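Local coordinates for protein tRNA (cytosine(72)-C(5))-methyltransferase (Pyrococcus horikoshii, PDB 5ZVE) that transfers a methyl group from S-adenosyl-L-methionine to the C5 position of cytosine 72 in several tRNAs, at residues Gln182-Pro185 and Ser186-Ala190; Glu48-Ile51 and Gly52-Lys56; Leu113-Asp116 and Lys117-Glu121; Val91-Asn94 and Lys95-Glu99; Gly332-Lys335 and Phe336-Lys340. All blocks are in the same frame, centred on the assembly; numbering follows the deposited sequence.

Contact 1: Gln182-Pro185 and Ser186-Ala190; sequences QGLP and SMVTA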
loop_
_atom_site.group_PDB
_atom_site.type_symbol
_atom_site.label_atom_id
_atom_site.label_comp_id
_atom_site.label_asym_id
_atom_site.label_seq_id
_atom_site.Cartn_x
_atom_site.Cartn_y
_atom_site.Cartn_z
ATOM N N GLN A 182 -3.842 -2.447 -6.020
ATOM C CA GLN A 182 -3.719 -1.107 -5.467
ATOM C C GLN A 182 -4.882 -0.854 -4.515
ATOM O O GLN A 182 -6.017 -1.216 -4.819
ATOM C CB GLN A 182 -3.703 -0.065 -6.590
ATOM C CG GLN A 182 -3.396 1.352 -6.137
ATOM C CD GLN A 182 -3.398 2.350 -7.284
ATOM O OE1 GLN A 182 -4.223 2.272 -8.199
ATOM N NE2 GLN A 182 -2.467 3.294 -7.242
ATOM N N GLY A 183 -4.608 -0.241 -3.370
ATOM C CA GLY A 183 -5.641 -0.019 -2.374
ATOM C C GLY A 183 -6.661 1.022 -2.797
ATOM O O GLY A 183 -6.375 1.871 -3.643
ATOM N N LEU A 184 -7.855 0.948 -2.213
ATOM C CA LEU A 184 -8.915 1.914 -2.491
ATOM C C LEU A 184 -8.454 3.358 -2.205
ATOM O O LEU A 184 -8.594 4.218 -3.071
ATOM C CB LEU A 184 -10.185 1.561 -1.695
ATOM C CG LEU A 184 -11.370 2.531 -1.627
ATOM C CD1 LEU A 184 -11.809 2.946 -2.995
ATOM C CD2 LEU A 184 -12.547 1.913 -0.895
ATOM N N PRO A 185 -7.895 3.632 -1.005
ATOM C CA PRO A 185 -7.444 5.013 -0.781
ATOM C C PRO A 185 -6.431 5.513 -1.821
ATOM O O PRO A 185 -6.526 6.665 -2.250
ATOM C CB PRO A 185 -6.808 4.961 0.614
ATOM C CG PRO A 185 -6.713 3.524 0.976
ATOM C CD PRO A 185 -7.752 2.811 0.211
ATOM N N SER A 186 -5.501 4.659 -2.242
ATOM C CA SER A 186 -4.520 5.062 -3.250
ATOM C C SER A 186 -5.177 5.412 -4.586
ATOM O O SER A 186 -4.742 6.338 -5.272
ATOM C CB SER A 186 -3.481 3.963 -3.455
ATOM O OG SER A 186 -2.589 3.902 -2.359
ATOM N N MET A 187 -6.229 4.676 -4.946
ATOM C CA MET A 187 -6.965 4.947 -6.173
ATOM C C MET A 187 -7.747 6.259 -6.095
ATOM O O MET A 187 -7.787 7.026 -7.055
ATOM C CB MET A 187 -7.910 3.795 -6.478
ATOM C CG MET A 187 -7.221 2.556 -6.996
ATOM S SD MET A 187 -8.426 1.402 -7.674
ATOM C CE MET A 187 -8.941 0.533 -6.195
ATOM N N VAL A 188 -8.372 6.506 -4.950
ATOM C CA VAL A 188 -9.066 7.766 -4.709
ATOM C C VAL A 188 -8.109 8.947 -4.882
ATOM O O VAL A 188 -8.479 9.988 -5.430
ATOM C CB VAL A 188 -9.693 7.802 -3.295
ATOM C CG1 VAL A 188 -10.342 9.142 -3.032
ATOM C CG2 VAL A 188 -10.719 6.686 -3.140
ATOM N N THR A 189 -6.872 8.770 -4.426
ATOM C CA THR A 189 -5.853 9.815 -4.511
ATOM C C THR A 189 -5.676 10.345 -5.938
ATOM O O THR A 189 -5.752 11.552 -6.168
ATOM C CB THR A 189 -4.488 9.309 -3.991
ATOM O OG1 THR A 189 -4.596 8.962 -2.604
ATOM C CG2 THR A 189 -3.416 10.374 -4.161
ATOM N N ALA A 190 -5.458 9.446 -6.894
ATOM C CA ALA A 190 -5.257 9.849 -8.287
ATOM C C ALA A 190 -6.506 10.507 -8.870
ATOM O O ALA A 190 -6.414 11.455 -9.650
ATOM C CB ALA A 190 -4.847 8.655 -9.131
HETATM O O HOH W 1 -3.773 5.569 -7.809
#

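Contact 2: Glu48-Ile51 and Gly52-Lys56; sequences EKLI and GELKK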
loop_
_atom_site.group_PDB
_atom_site.type_symbol
_atom_site.label_atom_id
_atom_site.label_comp_id
_atom_site.label_asym_id
_atom_site.label_seq_id
_atom_site.Cartn_x
_atom_site.Cartn_y
_atom_site.Cartn_z
ATOM N N GLU A 48 -15.886 -4.747 -16.980
ATOM C CA GLU A 48 -16.730 -5.932 -17.084
ATOM C C GLU A 48 -16.021 -7.065 -17.814
ATOM O O GLU A 48 -16.150 -8.226 -17.437
ATOM C CB GLU A 48 -18.050 -5.597 -17.775
ATOM C CG GLU A 48 -18.850 -4.533 -17.041
ATOM C CD GLU A 48 -19.014 -4.845 -15.562
ATOM O OE1 GLU A 48 -19.509 -5.939 -15.236
ATOM O OE2 GLU A 48 -18.632 -4.003 -14.722
ATOM N N LYS A 49 -15.265 -6.720 -18.849
ATOM C CA LYS A 49 -14.463 -7.701 -19.569
ATOM C C LYS A 49 -13.463 -8.396 -18.651
ATOM O O LYS A 49 -13.320 -9.621 -18.699
ATOM C CB LYS A 49 -13.738 -7.037 -20.739
ATOM C CG LYS A 49 -14.661 -6.625 -21.880
ATOM C CD LYS A 49 -14.920 -7.772 -22.843
ATOM C CE LYS A 49 -13.785 -7.897 -23.855
ATOM N NZ LYS A 49 -14.129 -8.778 -25.010
ATOM N N LEU A 50 -12.764 -7.614 -17.825
ATOM C CA LEU A 50 -11.793 -8.164 -16.882
ATOM C C LEU A 50 -12.459 -9.113 -15.891
ATOM O O LEU A 50 -11.938 -10.187 -15.607
ATOM C CB LEU A 50 -11.071 -7.044 -16.129
ATOM C CG LEU A 50 -10.103 -7.522 -15.044
ATOM C CD1 LEU A 50 -9.107 -8.526 -15.612
ATOM C CD2 LEU A 50 -9.374 -6.345 -14.388
ATOM N N ILE A 51 -13.612 -8.703 -15.374
ATOM C CA ILE A 51 -14.406 -9.537 -14.477
ATOM C C ILE A 51 -14.665 -10.901 -15.108
ATOM O O ILE A 51 -14.475 -11.934 -14.463
ATOM C CB ILE A 51 -15.743 -8.862 -14.134
ATOM C CG1 ILE A 51 -15.538 -7.812 -13.047
ATOM C CG2 ILE A 51 -16.792 -9.886 -13.703
ATOM C CD1 ILE A 51 -16.783 -7.041 -12.737
ATOM N N GLY A 52 -15.100 -10.895 -16.368
ATOM C CA GLY A 52 -15.286 -12.127 -17.114
ATOM C C GLY A 52 -14.044 -13.002 -17.084
ATOM O O GLY A 52 -14.139 -14.215 -16.910
ATOM N N GLU A 53 -12.876 -12.379 -17.243
ATOM C CA GLU A 53 -11.602 -13.098 -17.233
ATOM C C GLU A 53 -11.278 -13.666 -15.856
ATOM O O GLU A 53 -10.761 -14.776 -15.742
ATOM C CB GLU A 53 -10.459 -12.192 -17.702
ATOM C CG GLU A 53 -10.530 -11.834 -19.174
ATOM C CD GLU A 53 -10.521 -13.064 -20.065
ATOM O OE1 GLU A 53 -9.841 -14.053 -19.714
ATOM O OE2 GLU A 53 -11.206 -13.048 -21.110
ATOM N N LEU A 54 -11.582 -12.899 -14.815
ATOM C CA LEU A 54 -11.306 -13.332 -13.451
ATOM C C LEU A 54 -12.274 -14.418 -12.986
ATOM O O LEU A 54 -11.909 -15.289 -12.196
ATOM C CB LEU A 54 -11.356 -12.138 -12.496
ATOM C CG LEU A 54 -10.300 -11.055 -12.737
ATOM C CD1 LEU A 54 -10.560 -9.832 -11.868
ATOM C CD2 LEU A 54 -8.905 -11.612 -12.483
ATOM N N LYS A 55 -13.515 -14.362 -13.458
ATOM C CA LYS A 55 -14.477 -15.403 -13.127
ATOM C C LYS A 55 -14.055 -16.723 -13.758
ATOM O O LYS A 55 -14.220 -17.784 -13.154
ATOM C CB LYS A 55 -15.887 -15.013 -13.567
ATOM C CG LYS A 55 -16.578 -14.093 -12.577
ATOM C CD LYS A 55 -17.898 -13.570 -13.111
ATOM C CE LYS A 55 -18.662 -12.818 -12.031
ATOM N NZ LYS A 55 -19.869 -12.132 -12.573
ATOM N N LYS A 56 -13.511 -16.645 -14.970
ATOM C CA LYS A 56 -12.930 -17.809 -15.636
ATOM C C LYS A 56 -11.904 -18.528 -14.763
ATOM O O LYS A 56 -11.806 -19.750 -14.792
ATOM C CB LYS A 56 -12.275 -17.397 -16.959
ATOM C CG LYS A 56 -13.259 -17.103 -18.077
ATOM C CD LYS A 56 -12.536 -16.730 -19.362
ATOM C CE LYS A 56 -13.501 -16.152 -20.388
ATOM N NZ LYS A 56 -12.784 -15.593 -21.571
HETATM O O HOH W 2 -13.709 -11.374 -20.936
#

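Contact 3: Leu113-Asp116 and Lys117-Glu121; sequences LKAD and KNIKE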
loop_
_atom_site.group_PDB
_atom_site.type_symbol
_atom_site.label_atom_id
_atom_site.label_comp_id
_atom_site.label_asym_id
_atom_site.label_seq_id
_atom_site.Cartn_x
_atom_site.Cartn_y
_atom_site.Cartn_z
ATOM N N LEU A 113 13.454 -20.211 7.886
ATOM C CA LEU A 113 14.539 -19.809 8.772
ATOM C C LEU A 113 15.131 -21.019 9.492
ATOM O O LEU A 113 16.345 -21.228 9.491
ATOM C CB LEU A 113 14.030 -18.775 9.784
ATOM C CG LEU A 113 15.003 -18.189 10.809
ATOM C CD1 LEU A 113 16.072 -17.360 10.116
ATOM C CD2 LEU A 113 14.249 -17.351 11.833
ATOM N N LYS A 114 14.257 -21.820 10.089
ATOM C CA LYS A 114 14.649 -23.043 10.778
ATOM C C LYS A 114 13.396 -23.869 11.040
ATOM O O LYS A 114 12.282 -23.377 10.854
ATOM C CB LYS A 114 15.383 -22.722 12.081
ATOM C CG LYS A 114 14.585 -21.860 13.045
ATOM C CD LYS A 114 15.437 -21.385 14.209
ATOM C CE LYS A 114 14.616 -20.560 15.178
ATOM N NZ LYS A 114 15.442 -19.969 16.271
ATOM N N ALA A 115 13.567 -25.119 11.458
ATOM C CA ALA A 115 12.425 -26.009 11.616
ATOM C C ALA A 115 12.707 -27.171 12.558
ATOM O O ALA A 115 13.859 -27.447 12.901
ATOM C CB ALA A 115 11.990 -26.537 10.258
ATOM N N ASP A 116 11.635 -27.838 12.974
ATOM C CA ASP A 116 11.719 -29.040 13.794
ATOM C C ASP A 116 12.363 -30.150 12.971
ATOM O O ASP A 116 11.983 -30.378 11.824
ATOM C CB ASP A 116 10.322 -29.442 14.285
ATOM C CG ASP A 116 10.345 -30.593 15.278
ATOM O OD1 ASP A 116 10.887 -31.672 14.958
ATOM O OD2 ASP A 116 9.812 -30.415 16.393
ATOM N N LYS A 117 13.329 -30.848 13.564
ATOM C CA LYS A 117 14.130 -31.822 12.829
ATOM C C LYS A 117 13.387 -33.118 12.498
ATOM O O LYS A 117 13.838 -33.893 11.656
ATOM C CB LYS A 117 15.405 -32.148 13.618
ATOM C CG LYS A 117 16.152 -30.924 14.132
ATOM C CD LYS A 117 17.648 -31.092 13.956
ATOM C CE LYS A 117 18.396 -29.785 14.197
ATOM N NZ LYS A 117 18.242 -29.273 15.589
ATOM N N ASN A 118 12.245 -33.349 13.140
ATOM C CA ASN A 118 11.467 -34.564 12.892
ATOM C C ASN A 118 10.619 -34.497 11.622
ATOM O O ASN A 118 9.979 -35.478 11.240
ATOM C CB ASN A 118 10.554 -34.863 14.083
ATOM C CG ASN A 118 11.263 -35.607 15.196
ATOM O OD1 ASN A 118 12.295 -36.240 14.980
ATOM N ND2 ASN A 118 10.703 -35.538 16.399
ATOM N N ILE A 119 10.625 -33.344 10.962
ATOM C CA ILE A 119 9.710 -33.098 9.855
ATOM C C ILE A 119 10.093 -33.841 8.574
ATOM O O ILE A 119 11.214 -33.720 8.079
ATOM C CB ILE A 119 9.624 -31.596 9.550
ATOM C CG1 ILE A 119 8.992 -30.855 10.729
ATOM C CG2 ILE A 119 8.836 -31.355 8.271
ATOM C CD1 ILE A 119 8.857 -29.363 10.509
ATOM N N LYS A 120 9.139 -34.597 8.034
ATOM C CA LYS A 120 9.317 -35.291 6.765
ATOM C C LYS A 120 8.197 -34.910 5.794
ATOM O O LYS A 120 7.135 -34.447 6.217
ATOM C CB LYS A 120 9.366 -36.805 6.992
ATOM C CG LYS A 120 8.238 -37.332 7.859
ATOM C CD LYS A 120 8.472 -38.763 8.318
ATOM C CE LYS A 120 7.264 -39.303 9.083
ATOM N NZ LYS A 120 6.964 -38.512 10.315
ATOM N N GLU A 121 8.447 -35.079 4.498
ATOM C CA GLU A 121 7.443 -34.802 3.474
ATOM C C GLU A 121 6.105 -35.448 3.822
ATOM O O GLU A 121 6.065 -36.597 4.246
ATOM C CB GLU A 121 7.918 -35.296 2.106
ATOM C CG GLU A 121 6.903 -35.077 0.990
ATOM C CD GLU A 121 7.487 -35.309 -0.391
ATOM O OE1 GLU A 121 8.588 -35.898 -0.482
ATOM O OE2 GLU A 121 6.845 -34.898 -1.383
HETATM O O HOH W 3 15.915 -27.438 14.791
#

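Contact 4: Val91-Asn94 and Lys95-Glu99; sequences VVAN and KYAAE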
loop_
_atom_site.group_PDB
_atom_site.type_symbol
_atom_site.label_atom_id
_atom_site.label_comp_id
_atom_site.label_asym_id
_atom_site.label_seq_id
_atom_site.Cartn_x
_atom_site.Cartn_y
_atom_site.Cartn_z
ATOM N N VAL A 91 7.597 -25.084 11.796
ATOM C CA VAL A 91 8.469 -24.475 10.800
ATOM C C VAL A 91 8.520 -22.973 11.059
ATOM O O VAL A 91 7.485 -22.318 11.164
ATOM C CB VAL A 91 7.994 -24.728 9.355
ATOM C CG1 VAL A 91 8.920 -24.030 8.372
ATOM C CG2 VAL A 91 7.936 -26.215 9.059
ATOM N N VAL A 92 9.728 -22.432 11.181
ATOM C CA VAL A 92 9.893 -21.002 11.390
ATOM C C VAL A 92 10.206 -20.319 10.065
ATOM O O VAL A 92 11.228 -20.598 9.441
ATOM C CB VAL A 92 11.006 -20.695 12.404
ATOM C CG1 VAL A 92 11.029 -19.206 12.725
ATOM C CG2 VAL A 92 10.811 -21.510 13.673
ATOM N N ALA A 93 9.311 -19.431 9.637
ATOM C CA ALA A 93 9.510 -18.660 8.418
ATOM C C ALA A 93 10.157 -17.336 8.772
ATOM O O ALA A 93 9.906 -16.797 9.845
ATOM C CB ALA A 93 8.182 -18.434 7.698
ATOM N N ASN A 94 11.002 -16.814 7.891
ATOM C CA ASN A 94 11.561 -15.494 8.135
ATOM C C ASN A 94 10.471 -14.431 8.023
ATOM O O ASN A 94 9.365 -14.713 7.559
ATOM C CB ASN A 94 12.741 -15.196 7.192
ATOM C CG ASN A 94 12.333 -15.039 5.729
ATOM O OD1 ASN A 94 11.397 -14.313 5.390
ATOM N ND2 ASN A 94 13.067 -15.710 4.850
ATOM N N LYS A 95 10.800 -13.222 8.462
ATOM C CA LYS A 95 9.850 -12.124 8.589
ATOM C C LYS A 95 9.016 -11.904 7.323
ATOM O O LYS A 95 7.808 -11.676 7.389
ATOM C CB LYS A 95 10.607 -10.841 8.953
ATOM C CG LYS A 95 9.765 -9.587 8.978
ATOM C CD LYS A 95 10.525 -8.429 9.617
ATOM C CE LYS A 95 11.199 -7.559 8.571
ATOM N NZ LYS A 95 10.204 -6.996 7.611
ATOM N N TYR A 96 9.666 -11.986 6.168
ATOM C CA TYR A 96 9.004 -11.690 4.907
ATOM C C TYR A 96 8.120 -12.847 4.442
ATOM O O TYR A 96 7.008 -12.631 3.962
ATOM C CB TYR A 96 10.041 -11.349 3.838
ATOM C CG TYR A 96 10.919 -10.181 4.224
ATOM C CD1 TYR A 96 10.498 -8.873 4.016
ATOM C CD2 TYR A 96 12.166 -10.383 4.803
ATOM C CE1 TYR A 96 11.294 -7.801 4.371
ATOM C CE2 TYR A 96 12.969 -9.313 5.161
ATOM C CZ TYR A 96 12.527 -8.027 4.942
ATOM O OH TYR A 96 13.320 -6.960 5.294
ATOM N N ALA A 97 8.619 -14.070 4.584
ATOM C CA ALA A 97 7.856 -15.253 4.196
ATOM C C ALA A 97 6.603 -15.404 5.051
ATOM O O ALA A 97 5.541 -15.776 4.554
ATOM C CB ALA A 97 8.721 -16.500 4.307
ATOM N N ALA A 98 6.745 -15.121 6.342
ATOM C CA ALA A 98 5.649 -15.256 7.292
ATOM C C ALA A 98 4.460 -14.353 6.968
ATOM O O ALA A 98 3.309 -14.758 7.128
ATOM C CB ALA A 98 6.145 -14.977 8.689
ATOM N N GLU A 99 4.740 -13.131 6.519
ATOM C CA GLU A 99 3.684 -12.170 6.210
ATOM C C GLU A 99 2.877 -12.599 4.979
ATOM O O GLU A 99 1.675 -12.350 4.898
ATOM C CB GLU A 99 4.273 -10.768 5.999
ATOM C CG GLU A 99 3.241 -9.708 5.625
ATOM C CD GLU A 99 3.854 -8.338 5.374
ATOM O OE1 GLU A 99 4.767 -7.945 6.129
ATOM O OE2 GLU A 99 3.407 -7.642 4.435
#

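Contact 5: Gly332-Lys335 and Phe336-Lys340; sequences GNVK and FMIRK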
loop_
_atom_site.group_PDB
_atom_site.type_symbol
_atom_site.label_atom_id
_atom_site.label_comp_id
_atom_site.label_asym_id
_atom_site.label_seq_id
_atom_site.Cartn_x
_atom_site.Cartn_y
_atom_site.Cartn_z
ATOM N N GLY A 332 -0.471 17.933 10.578
ATOM C CA GLY A 332 0.612 18.819 10.965
ATOM C C GLY A 332 1.358 19.395 9.775
ATOM O O GLY A 332 1.678 20.579 9.751
ATOM N N ASN A 333 1.622 18.559 8.776
ATOM C CA ASN A 333 2.320 19.012 7.579
ATOM C C ASN A 333 1.414 19.771 6.617
ATOM O O ASN A 333 1.894 20.499 5.744
ATOM C CB ASN A 333 2.969 17.836 6.853
ATOM C CG ASN A 333 4.405 17.619 7.275
ATOM O OD1 ASN A 333 4.988 18.460 7.959
ATOM N ND2 ASN A 333 4.989 16.502 6.861
ATOM N N VAL A 334 0.102 19.604 6.758
ATOM C CA VAL A 334 -0.790 20.408 5.944
ATOM C C VAL A 334 -0.854 21.844 6.471
ATOM O O VAL A 334 -0.882 22.791 5.688
ATOM C CB VAL A 334 -2.198 19.834 5.871
ATOM C CG1 VAL A 334 -3.020 20.683 4.918
ATOM C CG2 VAL A 334 -2.155 18.400 5.362
ATOM N N LYS A 335 -0.875 22.001 7.792
ATOM C CA LYS A 335 -0.781 23.325 8.407
ATOM C C LYS A 335 0.452 24.084 7.920
ATOM O O LYS A 335 0.385 25.281 7.648
ATOM C CB LYS A 335 -0.758 23.218 9.933
ATOM C CG LYS A 335 -2.089 22.839 10.540
ATOM C CD LYS A 335 -2.001 22.816 12.048
ATOM C CE LYS A 335 -3.356 22.538 12.668
ATOM N NZ LYS A 335 -3.312 22.666 14.152
ATOM N N PHE A 336 1.574 23.376 7.821
ATOM C CA PHE A 336 2.778 23.910 7.195
ATOM C C PHE A 336 2.478 24.480 5.800
ATOM O O PHE A 336 2.872 25.602 5.481
ATOM C CB PHE A 336 3.847 22.817 7.112
ATOM C CG PHE A 336 5.075 23.208 6.335
ATOM C CD1 PHE A 336 5.938 24.181 6.814
ATOM C CD2 PHE A 336 5.386 22.578 5.140
ATOM C CE1 PHE A 336 7.074 24.532 6.105
ATOM C CE2 PHE A 336 6.521 22.926 4.426
ATOM C CZ PHE A 336 7.367 23.904 4.912
ATOM N N MET A 337 1.761 23.712 4.986
ATOM C CA MET A 337 1.409 24.134 3.633
ATOM C C MET A 337 0.515 25.366 3.637
ATOM O O MET A 337 0.630 26.244 2.777
ATOM C CB MET A 337 0.712 22.995 2.879
ATOM C CG MET A 337 1.532 21.727 2.779
ATOM S SD MET A 337 0.835 20.432 1.715
ATOM C CE MET A 337 -0.674 20.017 2.546
ATOM N N ILE A 338 -0.392 25.417 4.603
ATOM C CA ILE A 338 -1.304 26.537 4.726
ATOM C C ILE A 338 -0.520 27.811 5.072
ATOM O O ILE A 338 -0.875 28.900 4.631
ATOM C CB ILE A 338 -2.396 26.241 5.777
ATOM C CG1 ILE A 338 -3.239 25.045 5.317
ATOM C CG2 ILE A 338 -3.291 27.453 6.002
ATOM C CD1 ILE A 338 -4.363 24.676 6.260
ATOM N N ARG A 339 0.559 27.669 5.839
ATOM C CA ARG A 339 1.431 28.808 6.144
ATOM C C ARG A 339 2.275 29.244 4.943
ATOM O O ARG A 339 2.798 30.357 4.921
ATOM C CB ARG A 339 2.340 28.482 7.332
ATOM C CG ARG A 339 1.578 28.279 8.638
ATOM C CD ARG A 339 2.493 28.276 9.868
ATOM N NE ARG A 339 3.455 27.175 9.877
ATOM C CZ ARG A 339 3.253 26.004 10.480
ATOM N NH1 ARG A 339 2.117 25.774 11.122
ATOM N NH2 ARG A 339 4.188 25.061 10.439
ATOM N N LYS A 340 2.396 28.367 3.948
ATOM C CA LYS A 340 3.204 28.649 2.759
ATOM C C LYS A 340 2.376 29.006 1.510
ATOM O O LYS A 340 2.824 28.792 0.383
ATOM C CB LYS A 340 4.130 27.464 2.438
ATOM C CG LYS A 340 5.446 27.341 3.260
ATOM C CD LYS A 340 5.321 27.629 4.756
ATOM C CE LYS A 340 6.692 27.903 5.399
ATOM N NZ LYS A 340 7.174 29.315 5.236
HETATM O O HOH W 4 2.669 22.423 11.739
#

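Contact 1: Gln182-Pro185 and Ser186-Ala190
Pro185 O is gripped twice by one residue, Thr189: the backbone N donates from one face of the carbonyl plane and OG1 from the other, each at 3.0 Å. With chi1 at -63°, OG1 of Thr189 lies beside its own backbone N, and a hydroxyl in that place can fold back to the carbonyl four residues earlier. Two plainer helical bonds precede this fork, Met187 N to Gly183 O and Val188 N to Leu184 O. Beneath the first turn, the extended chain of Gln182 runs under Ser186 and Met187, its CG 3.7 Å from Ser186 CB. OE1 is hydrogen-bonded to Arg39 NH1; its 3.2 Å approach to Met187 CG is only a contact. NE2 is held more loosely, by a weak bond to a water that donates to Ser186 O at 2.8 Å. On another side of the turn Leu184 CD1 packs against Val188 CG2 at 3.9 Å. Ser186 OG shares a hydrogen bond with NZ of Lys211, a residue that binds S-adenosyl-L-methionine. This is the first turn of helix 184-193, with Gly183 at the N-cap position, a second-shell element of the cofactor pocket in this class I-like methyltransferase, the Gln182 side chain about 5 Å from bound S-adenosyl-L-homocysteine.

Contact 2: Glu48-Ile51 and Gly52-Lys56
Apolar contact comes first from Leu50 and Leu54, one helical turn apart: Leu50 CG stands 4.0 Å from Leu54 CD1, and Leu50 CD1 in turn approaches Leu54 CG. Ile51 and Lys55 pair differently, lying alongside each other and pointing the same way. Because CG2 of Ile51 is anti to its backbone N (CG1 has chi1 -80°), that branch turns to the extended aliphatic part of Lys55, meeting CE at 3.9 Å. This is an amphipathic helix, 47-56, of the ferredoxin-like domain, packed on its antiparallel sheet: Leu50 rests on Val40, Leu54 on Ile38 and Phe73, and Ile51 on Leu71. The backbone bonds run from each carbonyl to the amide four residues on, and those of Leu54 N to Leu50 O and Lys55 N to Ile51 O, both 2.8 Å, are shorter than the 3.2 Å from Glu53 N to Lys49 O. Charged groups occupy the outer side. Glu53, bent at chi2 (-58°), receives Lys56 NZ at OE2 in a 3.0 Å salt bridge, from above the carboxylate plane. A water donates both to that OE2 and to Lys49 O, 2.9 Å away, tying the carboxylate back to the preceding turn. Glu48 OE1 forms a salt bridge with Arg63.

Contact 3: Leu113-Asp116 and Lys117-Glu121
With chi1 at -173°, Asp116 holds CG beside its own carbonyl carbon, and chi2 of -56° then brings OD1 to the amide of Asn118. The result is an Asx turn coupled to a type I beta turn, Asp116 to Ile119, at the end of strand 112-115 in the PUA domain. OD1 accepts from Asn118 N at 2.8 Å in a nearly straight bond (165°), met almost along the C-O axis of the carboxylate. The same oxygen comes within 3.3 Å of Asn118 CB, the amide and the first side-chain carbon of one residue thus both lying against it. The bond that closes the beta turn itself, Ile119 N to Asp116 O, is weak at 3.4 Å, which makes the carboxylate the firmer of the two grips on the turn. A negative charge there would probably be eased by the backbone N-H it receives. Ile119 runs its extended CG1-CD1 branch back beneath the turn: CG1 sits 3.2 Å from Asp116 O, and CD1 reaches Ala115 CB at 4.2 Å. Pro89 and Met147 also touch this buried isoleucine, seating the otherwise exposed turn on the domain. Lys117 instead lies out along the surface, its chain bent at chi2 and chi4, and NZ donates at 3.1 Å to a water that in turn donates to Ala115 O at 2.8 Å.

Contact 4: Val91-Asn94 and Lys95-Glu99
Asn94 sets its amide across the start of the following helix, OD1 turned to the backbone N-H groups of the first turn. A chi1 of 68° places CG between the backbone N and the carbonyl carbon, and from this crowded position the short side chain can curl over Lys95 to the amides beyond. OD1 accepts from Ala97 N at 2.9 Å and nearly straight, although that donor is tilted 31° from the plane of the amide carbonyl; Tyr96 N, 3.0 Å from the same OD1, makes a bent and weak second bond. The Tyr96 ring presents its edge, not a face, to this oxygen, and Tyr96 CB is 3.6 Å from Asn94 OD1. While the side chain meets these two amides, the main-chain O of Asn94 takes Ala98 N at 2.9 Å, so that one residue receives two N-H groups well and a third weakly. Ala93 turns its methyl to the helix from the strand side: CB is 3.9 Å from Ala97 CB and 4.1 Å from Ala98 CB. Leu107 touches both Ala93 and Ala97, extending this apolar patch. Strand 91-93 and helix 95-99 stand nearly perpendicular, at 104°, and the asparagine at their junction is a classic N-cap, marking the strand-to-helix corner of the PUA domain.

Contact 5: Gly332-Lys335 and Phe336-Lys340
Gly332 through Lys335 offer their carbonyls to Phe336 through Arg339 in the i to i+4 pattern of an alpha helix, with uneven strength. Phe336 N to Gly332 O and Met337 N to Asn333 O are weak, at 3.4 and 3.3 Å. Ile338 N binds Val334 O at 2.9 Å, and Arg339 N binds Lys335 O at 3.0 Å. Among the side chains, Met337 bends at chi3 (-64°) to bring its CE methyl back over Val334. CE is only 3.4 Å from Val334 CG1, a tight carbon pair, and lies close to CG2 as well. Ile338 CG1, a turn later, lies 3.3 Å from Val334 O. The Phe336 ring has its edge toward Asn333 O, and Lys340 CG lies over one of its faces, offset toward the rim. Arg339, bent at chi3, folds its guanidinium back along the helix so that Lys335 O and Phe336 CA lie over one face; in its plane, a water makes a weak bond with NH2 and donates to Gly332 O at 2.9 Å. Helix 331-339 packs by its buried side against helix 291-310, where Asn333 ND2 donates to Ala298 O and Ile305 touches Phe336 and Met337, and against the central sheet, where Val334 meets Phe375 of strand 374-381 and Met337 meets Leu318 of strand 316-322.

In the fold
The five local motifs are spread over three domains, and only contacts 3 and 4 touch. There strands 112-115 and 90-93 run antiparallel in the PUA sheet, with probable hydrogen bonds Leu113 N to Val92 O and Lys114 O to Val92 N, both 2.7 Å, where Leu113 and Lys114 face Val92 in a classic beta bulge; Ile119 CD1 packs on Val91 CG2. Contact 1 lies nearest the cofactor; in contact 5 the Asn333 side chain is about 13 Å from S-adenosyl-L-homocysteine. The Tyr96 side chain of contact 4 is about 11 Å from that of Arg234, which binds S-adenosyl-L-methionine; contacts 2 and 3 are remote from such sites. Contacts 2 and 5 lie on opposite sides of the chain's centre.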